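EF0056 (Enterococcus faecalis, PDB 6ORI) is of unknown molecular function but, as an enterococcal surface protein linked with biofilm, carries a calcium-binding N-terminal region of probably immunoglobulin-like folds. Local coordinates at residues L242-T247 with F377-S382; D209-G214 with K387-T392; G24-Y29 with L171-D176; N67-L72 with I113-Y118. All coordinates share one frame; numbering follows the deposited sequence.

Contact 1: L242-T247 with F377-S382; sequences LDHKLT and FDSWLS
CB of Ser-379 sits over one face of the His-244 imidazole, 3.4 Å from its CG, in a CH-pi contact offset toward the rim of the ring. The opposite face is backed by CG of Leu-246, two residues on in the same strand, which leaves the imidazole sandwiched between aliphatic carbons. His-244 reaches this slot with CG anti to its backbone N (chi1 179°), and CE1 comes within 3.5 Å of Trp-380 N. Serine suits the position because beyond CB it carries only a hydroxyl, which is turned away from the ring to the carbonyl of Asp-378 in a weak bond.

Apolar pairs pack the ends. At one, CD2 of Leu-242 lies over the Phe-377 ring, 4.0 Å from the ring centroid, the two side chains crossing at about a right angle. At the other, CD1 of Leu-246 meets CD1 of Leu-381 at 3.5 Å.

The two strands belong to different antiparallel sheets, 239-248 to a five-stranded one and 375-382 to a four-stranded one. Their axes pass 7.8 Å apart at 44°, joined by side chains without any direct hydrogen bond, as in the core of a beta sandwich.

The looser part is around ND1, where a single water stands in for direct packing. It lies 2.9 Å from His-244 ND1 and makes a weak, long bond to Trp-380 O, linking the ring to the backbone of the other strand. NE2 of the same ring is held outside the two segments, by the carbonyl of Thr-392, so both nitrogens of this buried histidine have partners.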
# COMPACT_ATOMS: atom_id res chain seq x y z
N LEU A 242 -4.89 -8.20 4.78
CA LEU A 242 -3.64 -7.57 4.38
C LEU A 242 -3.43 -7.89 2.92
O LEU A 242 -3.33 -9.06 2.54
CB LEU A 242 -2.44 -8.11 5.15
CG LEU A 242 -2.53 -8.16 6.65
CD1 LEU A 242 -1.21 -8.69 7.26
CD2 LEU A 242 -2.86 -6.79 7.18
N ASP A 243 -3.35 -6.86 2.10
CA ASP A 243 -3.01 -7.01 0.70
C ASP A 243 -1.59 -6.52 0.51
O ASP A 243 -1.32 -5.31 0.59
CB ASP A 243 -4.00 -6.27 -0.19
CG ASP A 243 -5.32 -7.03 -0.36
OD1 ASP A 243 -5.40 -8.19 0.07
OD2 ASP A 243 -6.27 -6.47 -0.94
N HIS A 244 -0.68 -7.47 0.34
CA HIS A 244 0.72 -7.18 0.10
C HIS A 244 0.90 -7.09 -1.40
O HIS A 244 0.78 -8.08 -2.12
CB HIS A 244 1.58 -8.30 0.70
CG HIS A 244 3.05 -8.13 0.48
ND1 HIS A 244 3.92 -9.20 0.46
CD2 HIS A 244 3.81 -7.02 0.34
CE1 HIS A 244 5.15 -8.76 0.28
NE2 HIS A 244 5.11 -7.43 0.19
N LYS A 245 1.15 -5.87 -1.89
CA LYS A 245 1.24 -5.64 -3.32
C LYS A 245 2.67 -5.32 -3.74
O LYS A 245 3.34 -4.49 -3.11
CB LYS A 245 0.28 -4.53 -3.74
CG LYS A 245 0.18 -4.35 -5.25
CD LYS A 245 -0.90 -3.34 -5.65
CE LYS A 245 -1.08 -3.32 -7.17
NZ LYS A 245 -2.16 -2.36 -7.54
N LEU A 246 3.13 -6.01 -4.77
CA LEU A 246 4.48 -5.88 -5.29
C LEU A 246 4.44 -5.26 -6.67
O LEU A 246 3.75 -5.77 -7.57
CB LEU A 246 5.17 -7.25 -5.36
CG LEU A 246 5.26 -7.96 -4.02
CD1 LEU A 246 5.86 -9.33 -4.23
CD2 LEU A 246 6.10 -7.20 -3.05
N THR A 247 5.12 -4.14 -6.80
CA THR A 247 5.26 -3.40 -8.06
C THR A 247 6.57 -3.85 -8.69
O THR A 247 7.63 -3.70 -8.07
CB THR A 247 5.32 -1.91 -7.72
OG1 THR A 247 4.11 -1.52 -7.05
CG2 THR A 247 5.58 -1.06 -8.95
N PHE A 377 1.21 -3.56 10.46
CA PHE A 377 1.36 -4.82 9.75
C PHE A 377 2.49 -4.73 8.73
O PHE A 377 2.64 -3.72 8.06
CB PHE A 377 0.07 -5.19 9.03
CG PHE A 377 -1.13 -5.20 9.92
CD1 PHE A 377 -1.86 -4.05 10.13
CD2 PHE A 377 -1.51 -6.34 10.59
CE1 PHE A 377 -2.94 -4.05 10.95
CE2 PHE A 377 -2.60 -6.33 11.41
CZ PHE A 377 -3.32 -5.19 11.59
N ASP A 378 3.25 -5.80 8.55
CA ASP A 378 4.34 -5.80 7.58
C ASP A 378 4.26 -7.05 6.73
O ASP A 378 3.73 -8.07 7.17
CB ASP A 378 5.69 -5.78 8.30
CG ASP A 378 5.76 -4.72 9.39
OD1 ASP A 378 6.14 -3.58 9.07
OD2 ASP A 378 5.40 -5.02 10.55
N SER A 379 4.81 -6.98 5.53
CA SER A 379 4.89 -8.15 4.66
C SER A 379 6.10 -7.99 3.76
O SER A 379 6.45 -6.88 3.37
CB SER A 379 3.64 -8.31 3.83
OG SER A 379 2.50 -8.42 4.65
N TRP A 380 6.73 -9.11 3.40
CA TRP A 380 7.88 -9.05 2.51
C TRP A 380 8.14 -10.42 1.94
O TRP A 380 7.66 -11.43 2.49
CB TRP A 380 9.14 -8.51 3.23
CG TRP A 380 9.68 -9.38 4.35
CD1 TRP A 380 10.76 -10.24 4.30
CD2 TRP A 380 9.19 -9.45 5.70
NE1 TRP A 380 10.94 -10.84 5.53
CE2 TRP A 380 9.99 -10.38 6.40
CE3 TRP A 380 8.13 -8.84 6.38
CZ2 TRP A 380 9.78 -10.69 7.74
CZ3 TRP A 380 7.91 -9.16 7.69
CH2 TRP A 380 8.73 -10.08 8.36
N LEU A 381 8.90 -10.49 0.85
CA LEU A 381 9.41 -11.77 0.37
C LEU A 381 10.85 -11.91 0.82
O LEU A 381 11.59 -10.91 0.87
CB LEU A 381 9.32 -11.86 -1.16
CG LEU A 381 7.93 -11.67 -1.77
CD1 LEU A 381 7.98 -11.95 -3.25
CD2 LEU A 381 6.88 -12.54 -1.13
N SER A 382 11.26 -13.14 1.11
CA SER A 382 12.65 -13.42 1.45
C SER A 382 13.12 -14.61 0.67
O SER A 382 12.30 -15.42 0.17
CB SER A 382 12.83 -13.65 2.94
OG SER A 382 12.06 -14.76 3.35
O HOH W 1 4.28 -11.68 1.86

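Contact 2: D209-G214 with K387-T392; sequences DQFKHG and KLIQNT
A chi1 of -74° sets CG of Asn-391 anti to the carbonyl carbon and beside its own backbone N, with the amide then near Phe-211 O; CG of Phe-211 is placed in the same way, and CD2 of its ring meets the methyls of Thr-392 and Ile-389 obliquely. The Asn-391 amide donates from ND2 to Phe-211 O at 3.3 Å, the N-H...O angle of 146° showing a moderately bent bond with the donor tilted from the carbonyl plane. CB of Asn-391 rests close on that same oxygen.

Asn-391 occupies the third position of a type II beta turn from Ile-389 to Thr-392, where the backbone adopts positive phi (72°), a conformation that asparagine tolerates better than most residues. Thr-392 closes the turn twice: its N and its OG1 both donate to Ile-389 O, the OG1 bond being 2.8 Å. OG1 is also gripped from outside, by the backbone N of Leu-381. With OG1 between the backbone N and the carbonyl carbon, the methyl CG2 packs 3.6 Å from Phe-211 CD2, while CG2 of Ile-389 reaches the same CD2 at 4.0 Å. Phe-211 also meets Phe-252 edge-to-face.

Waters bridge the two segments. One accepts from Phe-211 N at 2.9 Å and lies 2.8 Å from Gln-390 O; another accepts from Asn-391 ND2 at 2.7 Å, near Phe-211 O. Strand 211-221, with a classic beta bulge at Lys-212 and His-213 facing Thr-247, thus meets the turn along a partly hydrated seam rather than as a continuous extension of the sheet.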
# COMPACT_ATOMS: atom_id res chain seq x y z
N ASP A 209 17.06 -6.42 -8.59
CA ASP A 209 16.58 -5.39 -9.50
C ASP A 209 15.24 -5.76 -10.14
O ASP A 209 14.87 -5.18 -11.17
CB ASP A 209 17.62 -5.14 -10.60
CG ASP A 209 17.93 -6.39 -11.41
OD1 ASP A 209 17.47 -7.50 -11.05
OD2 ASP A 209 18.66 -6.25 -12.43
N GLN A 210 14.49 -6.68 -9.53
CA GLN A 210 13.25 -7.14 -10.12
C GLN A 210 11.99 -6.47 -9.59
O GLN A 210 10.96 -6.42 -10.29
CB GLN A 210 13.14 -8.66 -9.99
CG GLN A 210 14.20 -9.39 -10.78
CD GLN A 210 14.15 -9.04 -12.23
OE1 GLN A 210 13.11 -9.21 -12.88
NE2 GLN A 210 15.23 -8.49 -12.75
N PHE A 211 12.07 -5.93 -8.38
CA PHE A 211 10.93 -5.23 -7.78
C PHE A 211 11.26 -3.78 -7.53
O PHE A 211 12.39 -3.44 -7.19
CB PHE A 211 10.51 -5.94 -6.50
CG PHE A 211 9.95 -7.28 -6.78
CD1 PHE A 211 8.65 -7.42 -7.20
CD2 PHE A 211 10.72 -8.42 -6.65
CE1 PHE A 211 8.12 -8.65 -7.49
CE2 PHE A 211 10.20 -9.64 -6.95
CZ PHE A 211 8.89 -9.76 -7.38
N LYS A 212 10.26 -2.93 -7.73
CA LYS A 212 10.37 -1.51 -7.53
C LYS A 212 9.83 -1.05 -6.18
O LYS A 212 10.34 -0.11 -5.60
CB LYS A 212 9.65 -0.81 -8.67
CG LYS A 212 9.96 0.68 -8.73
CD LYS A 212 9.12 1.43 -9.73
CE LYS A 212 9.40 1.02 -11.14
NZ LYS A 212 10.80 1.26 -11.61
N HIS A 213 8.79 -1.71 -5.68
CA HIS A 213 8.10 -1.25 -4.49
C HIS A 213 7.24 -2.36 -3.91
O HIS A 213 6.75 -3.23 -4.62
CB HIS A 213 7.23 -0.04 -4.87
CG HIS A 213 6.64 0.70 -3.71
ND1 HIS A 213 7.39 1.43 -2.82
CD2 HIS A 213 5.35 0.82 -3.31
CE1 HIS A 213 6.58 1.98 -1.92
NE2 HIS A 213 5.34 1.64 -2.21
N GLY A 214 7.07 -2.31 -2.60
CA GLY A 214 6.14 -3.16 -1.88
C GLY A 214 5.27 -2.28 -1.00
O GLY A 214 5.72 -1.27 -0.46
N LYS A 387 16.76 -13.59 3.77
CA LYS A 387 17.20 -12.28 3.32
C LYS A 387 16.11 -11.65 2.45
O LYS A 387 15.50 -12.32 1.60
CB LYS A 387 18.54 -12.39 2.62
CG LYS A 387 19.58 -13.08 3.54
CD LYS A 387 21.00 -12.70 3.27
CE LYS A 387 21.93 -13.33 4.33
NZ LYS A 387 21.61 -12.90 5.73
N LEU A 388 15.85 -10.38 2.71
CA LEU A 388 14.81 -9.63 2.03
C LEU A 388 15.04 -9.50 0.55
O LEU A 388 16.09 -8.99 0.12
CB LEU A 388 14.75 -8.24 2.67
CG LEU A 388 13.80 -7.22 2.03
CD1 LEU A 388 12.36 -7.64 2.07
CD2 LEU A 388 13.98 -5.84 2.66
N ILE A 389 14.07 -9.90 -0.27
CA ILE A 389 14.16 -9.59 -1.69
C ILE A 389 13.95 -8.09 -1.83
O ILE A 389 12.95 -7.54 -1.38
CB ILE A 389 13.12 -10.37 -2.51
CG1 ILE A 389 13.27 -11.87 -2.28
CG2 ILE A 389 13.23 -10.03 -4.00
CD1 ILE A 389 14.67 -12.43 -2.54
N GLN A 390 14.92 -7.41 -2.41
CA GLN A 390 14.92 -5.96 -2.38
C GLN A 390 13.65 -5.33 -2.97
O GLN A 390 13.15 -5.77 -4.00
CB GLN A 390 16.15 -5.44 -3.11
CG GLN A 390 16.41 -3.96 -2.94
CD GLN A 390 17.85 -3.54 -3.27
OE1 GLN A 390 18.57 -3.07 -2.39
NE2 GLN A 390 18.26 -3.74 -4.49
N ASN A 391 13.12 -4.36 -2.23
CA ASN A 391 11.96 -3.57 -2.63
C ASN A 391 10.66 -4.38 -2.55
O ASN A 391 9.69 -4.03 -3.20
CB ASN A 391 12.14 -2.89 -4.00
CG ASN A 391 13.08 -1.72 -3.92
OD1 ASN A 391 13.09 -1.00 -2.94
ND2 ASN A 391 13.87 -1.53 -4.95
N THR A 392 10.63 -5.47 -1.78
CA THR A 392 9.39 -6.22 -1.56
C THR A 392 8.80 -6.01 -0.19
O THR A 392 7.74 -6.53 0.09
CB THR A 392 9.55 -7.74 -1.80
OG1 THR A 392 10.33 -8.36 -0.76
CG2 THR A 392 10.12 -8.02 -3.17
O HOH W 2 14.05 -6.77 -6.41
O HOH W 3 14.89 -3.48 -6.50
O HOH W 4 10.43 1.01 -2.89

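Contact 3: G24-Y29 with L171-D176; sequences GYTKNY and LVSHQD
OD2 of Asp-176 is gripped by two hydroxyls. Tyr-29 OH donates to its syn lone pair at 2.7 Å, and Ser-173 OG donates from the anti side, also at 2.7 Å but 28° out of the carboxylate plane. Tyrosine and carboxylate meet tip to tip, their planes 44° apart. The phenol oxygen is itself an acceptor: Gln-175 NE2 approaches it at 3.2 Å, lying with OH almost in the amide plane, so the amide, the phenol and the carboxylate form a short chain of bonds.

Ser-173 ends strand 166-173, an antiparallel neighbour of strand 68-74 in the large sheet, and the backbone turns there through a short 3-10 segment, closed by Asp-176 N bonding to Ser-173 O. The loop before strand 31-38 is docked on this turn. Ser-173 OG also receives Asn-67 ND2, and the Tyr-29 ring packs edge-to-face with Trp-68, which tie the turn to the start of strand 68-74.

Beside the carboxylate, Thr-26 offers its methyl: CG2, anti to the carbonyl carbon, lies 3.7 Å from Ser-173 CB and also touches Asp-176 CB. Threonine serves twice here, since OG1 bonds to Lys-27 O. The other carboxylate oxygen, OD1, receives a water at 2.8 Å that in turn accepts from Lys-27 N.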
# COMPACT_ATOMS: atom_id res chain seq x y z
N GLY A 24 -17.92 6.25 -4.12
CA GLY A 24 -18.35 5.05 -4.82
C GLY A 24 -17.27 4.66 -5.80
O GLY A 24 -16.18 5.23 -5.78
N TYR A 25 -17.58 3.68 -6.64
CA TYR A 25 -16.60 3.06 -7.51
C TYR A 25 -17.02 3.16 -8.95
O TYR A 25 -18.20 3.06 -9.29
CB TYR A 25 -16.42 1.58 -7.18
CG TYR A 25 -15.80 1.33 -5.83
CD1 TYR A 25 -14.63 1.97 -5.45
CD2 TYR A 25 -16.39 0.45 -4.93
CE1 TYR A 25 -14.06 1.76 -4.20
CE2 TYR A 25 -15.83 0.23 -3.68
CZ TYR A 25 -14.67 0.88 -3.32
OH TYR A 25 -14.11 0.65 -2.08
N THR A 26 -16.04 3.38 -9.82
CA THR A 26 -16.25 3.23 -11.24
C THR A 26 -16.34 1.73 -11.56
O THR A 26 -15.99 0.87 -10.74
CB THR A 26 -15.08 3.84 -12.08
OG1 THR A 26 -13.91 3.04 -11.92
CG2 THR A 26 -14.73 5.25 -11.68
N LYS A 27 -16.77 1.41 -12.77
CA LYS A 27 -16.58 0.08 -13.29
C LYS A 27 -15.09 -0.24 -13.23
O LYS A 27 -14.24 0.66 -13.20
CB LYS A 27 -17.10 -0.04 -14.72
CG LYS A 27 -16.29 0.73 -15.75
CD LYS A 27 -16.83 0.50 -17.16
CE LYS A 27 -16.53 -0.91 -17.64
NZ LYS A 27 -15.88 -0.91 -18.98
N ASN A 28 -14.76 -1.52 -13.24
CA ASN A 28 -13.37 -1.93 -13.23
C ASN A 28 -12.74 -1.62 -14.57
O ASN A 28 -13.25 -2.01 -15.62
CB ASN A 28 -13.27 -3.40 -12.84
CG ASN A 28 -13.82 -3.65 -11.44
OD1 ASN A 28 -15.02 -3.50 -11.22
ND2 ASN A 28 -12.96 -3.99 -10.51
N TYR A 29 -11.66 -0.86 -14.52
CA TYR A 29 -10.96 -0.42 -15.71
C TYR A 29 -9.67 -1.24 -15.89
O TYR A 29 -9.53 -2.29 -15.32
CB TYR A 29 -10.70 1.10 -15.64
CG TYR A 29 -11.92 1.96 -15.92
CD1 TYR A 29 -12.55 1.90 -17.16
CD2 TYR A 29 -12.43 2.82 -14.97
CE1 TYR A 29 -13.67 2.73 -17.44
CE2 TYR A 29 -13.53 3.63 -15.24
CZ TYR A 29 -14.16 3.55 -16.46
OH TYR A 29 -15.25 4.35 -16.73
N LEU A 171 -7.05 6.97 -7.84
CA LEU A 171 -7.39 7.44 -9.17
C LEU A 171 -8.89 7.66 -9.27
O LEU A 171 -9.66 6.78 -8.89
CB LEU A 171 -6.95 6.39 -10.17
CG LEU A 171 -7.15 6.73 -11.63
CD1 LEU A 171 -6.25 7.88 -12.02
CD2 LEU A 171 -6.86 5.50 -12.49
N VAL A 172 -9.29 8.82 -9.79
CA VAL A 172 -10.72 9.07 -10.03
C VAL A 172 -10.95 9.31 -11.50
O VAL A 172 -10.03 9.58 -12.26
CB VAL A 172 -11.28 10.26 -9.22
CG1 VAL A 172 -11.06 10.04 -7.70
CG2 VAL A 172 -10.65 11.54 -9.68
N SER A 173 -12.22 9.19 -11.89
CA SER A 173 -12.64 9.31 -13.26
C SER A 173 -13.72 10.39 -13.36
O SER A 173 -14.79 10.27 -12.77
CB SER A 173 -13.20 7.97 -13.70
OG SER A 173 -13.86 8.12 -14.95
N HIS A 174 -13.43 11.46 -14.09
CA HIS A 174 -14.35 12.59 -14.18
C HIS A 174 -15.69 12.19 -14.84
O HIS A 174 -16.75 12.67 -14.42
CB HIS A 174 -13.70 13.77 -14.92
CG HIS A 174 -12.54 14.39 -14.21
ND1 HIS A 174 -12.52 14.64 -12.85
CD2 HIS A 174 -11.35 14.83 -14.68
CE1 HIS A 174 -11.37 15.19 -12.52
NE2 HIS A 174 -10.64 15.33 -13.62
N GLN A 175 -15.65 11.29 -15.82
CA GLN A 175 -16.86 10.86 -16.55
C GLN A 175 -17.76 10.01 -15.65
O GLN A 175 -18.93 9.77 -15.97
CB GLN A 175 -16.48 10.08 -17.82
CG GLN A 175 -15.76 8.75 -17.57
CD GLN A 175 -15.11 8.15 -18.80
OE1 GLN A 175 -14.88 8.83 -19.79
NE2 GLN A 175 -14.78 6.86 -18.72
N ASP A 176 -17.19 9.51 -14.56
CA ASP A 176 -17.92 8.72 -13.57
C ASP A 176 -18.15 9.52 -12.28
O ASP A 176 -18.13 8.97 -11.18
CB ASP A 176 -17.13 7.44 -13.25
CG ASP A 176 -16.98 6.53 -14.46
OD1 ASP A 176 -18.02 6.04 -14.94
OD2 ASP A 176 -15.84 6.30 -14.92
O HOH W 5 -18.30 3.38 -14.21

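Contact 4: N67-L72 with I113-Y118; sequences NWEIRL and IWKVNY
Glu-69 lies obliquely across Lys-115, and from CB its chain runs extended, CG anti to the backbone N (chi1 -177°). CG touches Lys-115 CB and Val-116 O, and CD lies 3.7 Å from Lys-115 CB. At the tip the oxygens part company. OE1 accepts from both NE and NH2 of Arg-71, each at 2.9 Å, in a side-on salt bridge within the strand. OE2 touches CD of Lys-115 at 3.5 Å, while NZ, too far for a salt bridge, is reached through a water; a second water links OE2 to Asn-117 OD1. Arg-71 and the two waters thus satisfy a buried carboxylate, which suits a charged pair in this place, and Arg-71 has further acid partners in Glu-21 and Asp-178.

The other face is apolar. Ile-70 CB meets Val-116 CG1 at 4.0 Å, and its CD1 packs obliquely against Tyr-118 CD2 at 3.9 Å. Polar and apolar residues alternate along both strands, which gives the pair its two unlike faces.

Between them runs the backbone ladder: Ile-70 with Val-116 and Leu-72 with Trp-114 are hydrogen-bonded pairs, and Tyr-118 N extends it to Trp-68 O at 3.0 Å. Glu-69 with Asn-117 and Arg-71 with Lys-115 are non-hydrogen-bonded, the alternation that marks strands 68-74 and 113-117 as antiparallel neighbours in the large sheet.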
# COMPACT_ATOMS: atom_id res chain seq x y z
N ASN A 67 -9.52 12.62 -18.42
CA ASN A 67 -10.52 11.98 -17.58
C ASN A 67 -9.97 11.46 -16.25
O ASN A 67 -10.67 11.45 -15.24
CB ASN A 67 -11.16 10.81 -18.31
CG ASN A 67 -12.29 10.20 -17.52
OD1 ASN A 67 -13.29 10.86 -17.25
ND2 ASN A 67 -12.11 8.97 -17.08
N TRP A 68 -8.74 10.99 -16.31
CA TRP A 68 -8.11 10.24 -15.24
C TRP A 68 -7.29 11.18 -14.38
O TRP A 68 -6.34 11.80 -14.85
CB TRP A 68 -7.22 9.18 -15.85
CG TRP A 68 -7.92 8.36 -16.90
CD1 TRP A 68 -7.67 8.39 -18.22
CD2 TRP A 68 -8.99 7.43 -16.70
NE1 TRP A 68 -8.51 7.52 -18.89
CE2 TRP A 68 -9.33 6.92 -17.97
CE3 TRP A 68 -9.70 6.97 -15.59
CZ2 TRP A 68 -10.34 5.99 -18.16
CZ3 TRP A 68 -10.69 6.03 -15.77
CH2 TRP A 68 -11.00 5.55 -17.05
N GLU A 69 -7.67 11.27 -13.11
CA GLU A 69 -7.04 12.21 -12.18
C GLU A 69 -6.52 11.50 -10.95
O GLU A 69 -7.25 10.80 -10.26
CB GLU A 69 -8.02 13.28 -11.77
CG GLU A 69 -7.45 14.34 -10.86
CD GLU A 69 -8.43 15.46 -10.67
OE1 GLU A 69 -9.28 15.34 -9.76
OE2 GLU A 69 -8.38 16.42 -11.48
N ILE A 70 -5.24 11.69 -10.67
CA ILE A 70 -4.62 11.14 -9.49
C ILE A 70 -4.89 12.10 -8.34
O ILE A 70 -4.72 13.32 -8.50
CB ILE A 70 -3.10 11.01 -9.69
CG1 ILE A 70 -2.77 9.99 -10.79
CG2 ILE A 70 -2.39 10.62 -8.36
CD1 ILE A 70 -1.31 10.00 -11.21
N ARG A 71 -5.35 11.56 -7.23
CA ARG A 71 -5.54 12.33 -6.02
C ARG A 71 -4.64 11.81 -4.93
O ARG A 71 -4.43 10.60 -4.79
CB ARG A 71 -7.00 12.34 -5.60
CG ARG A 71 -7.80 13.22 -6.56
CD ARG A 71 -9.19 13.51 -6.14
NE ARG A 71 -9.86 14.30 -7.16
CZ ARG A 71 -11.14 14.63 -7.11
NH1 ARG A 71 -11.91 14.21 -6.11
NH2 ARG A 71 -11.66 15.34 -8.09
N LEU A 72 -4.04 12.74 -4.19
CA LEU A 72 -3.13 12.43 -3.09
C LEU A 72 -3.68 13.11 -1.85
O LEU A 72 -3.76 14.35 -1.79
CB LEU A 72 -1.74 12.93 -3.40
CG LEU A 72 -0.72 12.76 -2.29
CD1 LEU A 72 -0.41 11.30 -2.00
CD2 LEU A 72 0.55 13.52 -2.65
N ILE A 113 -6.43 17.21 0.19
CA ILE A 113 -6.32 16.44 -1.03
C ILE A 113 -5.74 17.31 -2.15
O ILE A 113 -6.13 18.48 -2.30
CB ILE A 113 -7.68 15.85 -1.45
CG1 ILE A 113 -8.30 15.10 -0.27
CG2 ILE A 113 -7.50 14.94 -2.68
CD1 ILE A 113 -9.67 14.48 -0.55
N TRP A 114 -4.81 16.75 -2.89
CA TRP A 114 -4.18 17.35 -4.05
C TRP A 114 -4.46 16.49 -5.29
O TRP A 114 -4.74 15.30 -5.19
CB TRP A 114 -2.67 17.42 -3.83
CG TRP A 114 -2.21 18.49 -2.89
CD1 TRP A 114 -1.65 19.68 -3.23
CD2 TRP A 114 -2.24 18.47 -1.45
NE1 TRP A 114 -1.31 20.39 -2.11
CE2 TRP A 114 -1.68 19.68 -1.00
CE3 TRP A 114 -2.66 17.54 -0.49
CZ2 TRP A 114 -1.55 20.00 0.34
CZ3 TRP A 114 -2.52 17.87 0.86
CH2 TRP A 114 -1.97 19.09 1.24
N LYS A 115 -4.33 17.10 -6.47
CA LYS A 115 -4.68 16.44 -7.73
C LYS A 115 -3.68 16.72 -8.84
O LYS A 115 -3.12 17.83 -8.92
CB LYS A 115 -6.08 16.85 -8.21
CG LYS A 115 -6.23 18.33 -8.48
CD LYS A 115 -7.65 18.69 -8.93
CE LYS A 115 -7.73 20.18 -9.15
NZ LYS A 115 -9.00 20.60 -9.79
N VAL A 116 -3.42 15.73 -9.68
CA VAL A 116 -2.64 15.88 -10.91
C VAL A 116 -3.18 14.90 -11.92
O VAL A 116 -3.67 13.84 -11.54
CB VAL A 116 -1.13 15.67 -10.63
CG1 VAL A 116 -0.77 14.22 -10.34
CG2 VAL A 116 -0.29 16.20 -11.77
N ASN A 117 -3.16 15.23 -13.19
CA ASN A 117 -3.67 14.30 -14.17
C ASN A 117 -2.78 13.07 -14.27
O ASN A 117 -1.57 13.14 -14.16
CB ASN A 117 -3.82 14.98 -15.53
CG ASN A 117 -4.96 15.96 -15.56
OD1 ASN A 117 -5.78 15.99 -14.65
ND2 ASN A 117 -5.06 16.71 -16.64
N TYR A 118 -3.40 11.93 -14.50
CA TYR A 118 -2.65 10.70 -14.71
C TYR A 118 -1.86 10.70 -16.02
O TYR A 118 -0.72 10.26 -16.05
CB TYR A 118 -3.63 9.50 -14.66
CG TYR A 118 -2.98 8.14 -14.80
CD1 TYR A 118 -2.60 7.65 -16.04
CD2 TYR A 118 -2.74 7.34 -13.69
CE1 TYR A 118 -1.99 6.40 -16.16
CE2 TYR A 118 -2.14 6.09 -13.81
CZ TYR A 118 -1.78 5.63 -15.05
OH TYR A 118 -1.19 4.39 -15.17
O HOH W 6 -5.97 17.37 -12.27
O HOH W 7 -10.05 18.48 -11.68

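How the contacts relate
The contacts fall into two groups. Contacts 1 and 2, with centres 10 Å apart, belong to the later half of the chain: strands 211-221 and 239-248 are neighbours in one sheet, where Lys-212 N lies 2.8 Å from Thr-247 O in a probable hydrogen bond. Contacts 3 and 4, with centres 12 Å apart, share the larger sheet of the earlier half, where Gln-175 N bonds to Asn-67 OD1. Between the groups centres are 25 to 30 Å apart, and nothing touches. The calcium ion is bound by Ser-162, Gly-372, Asp-374, Leu-400 and Asp-402, residues from both halves, consistent with a link between them. In contact 1 the side chain of Phe-377 is about 12 Å from the bound calcium ion.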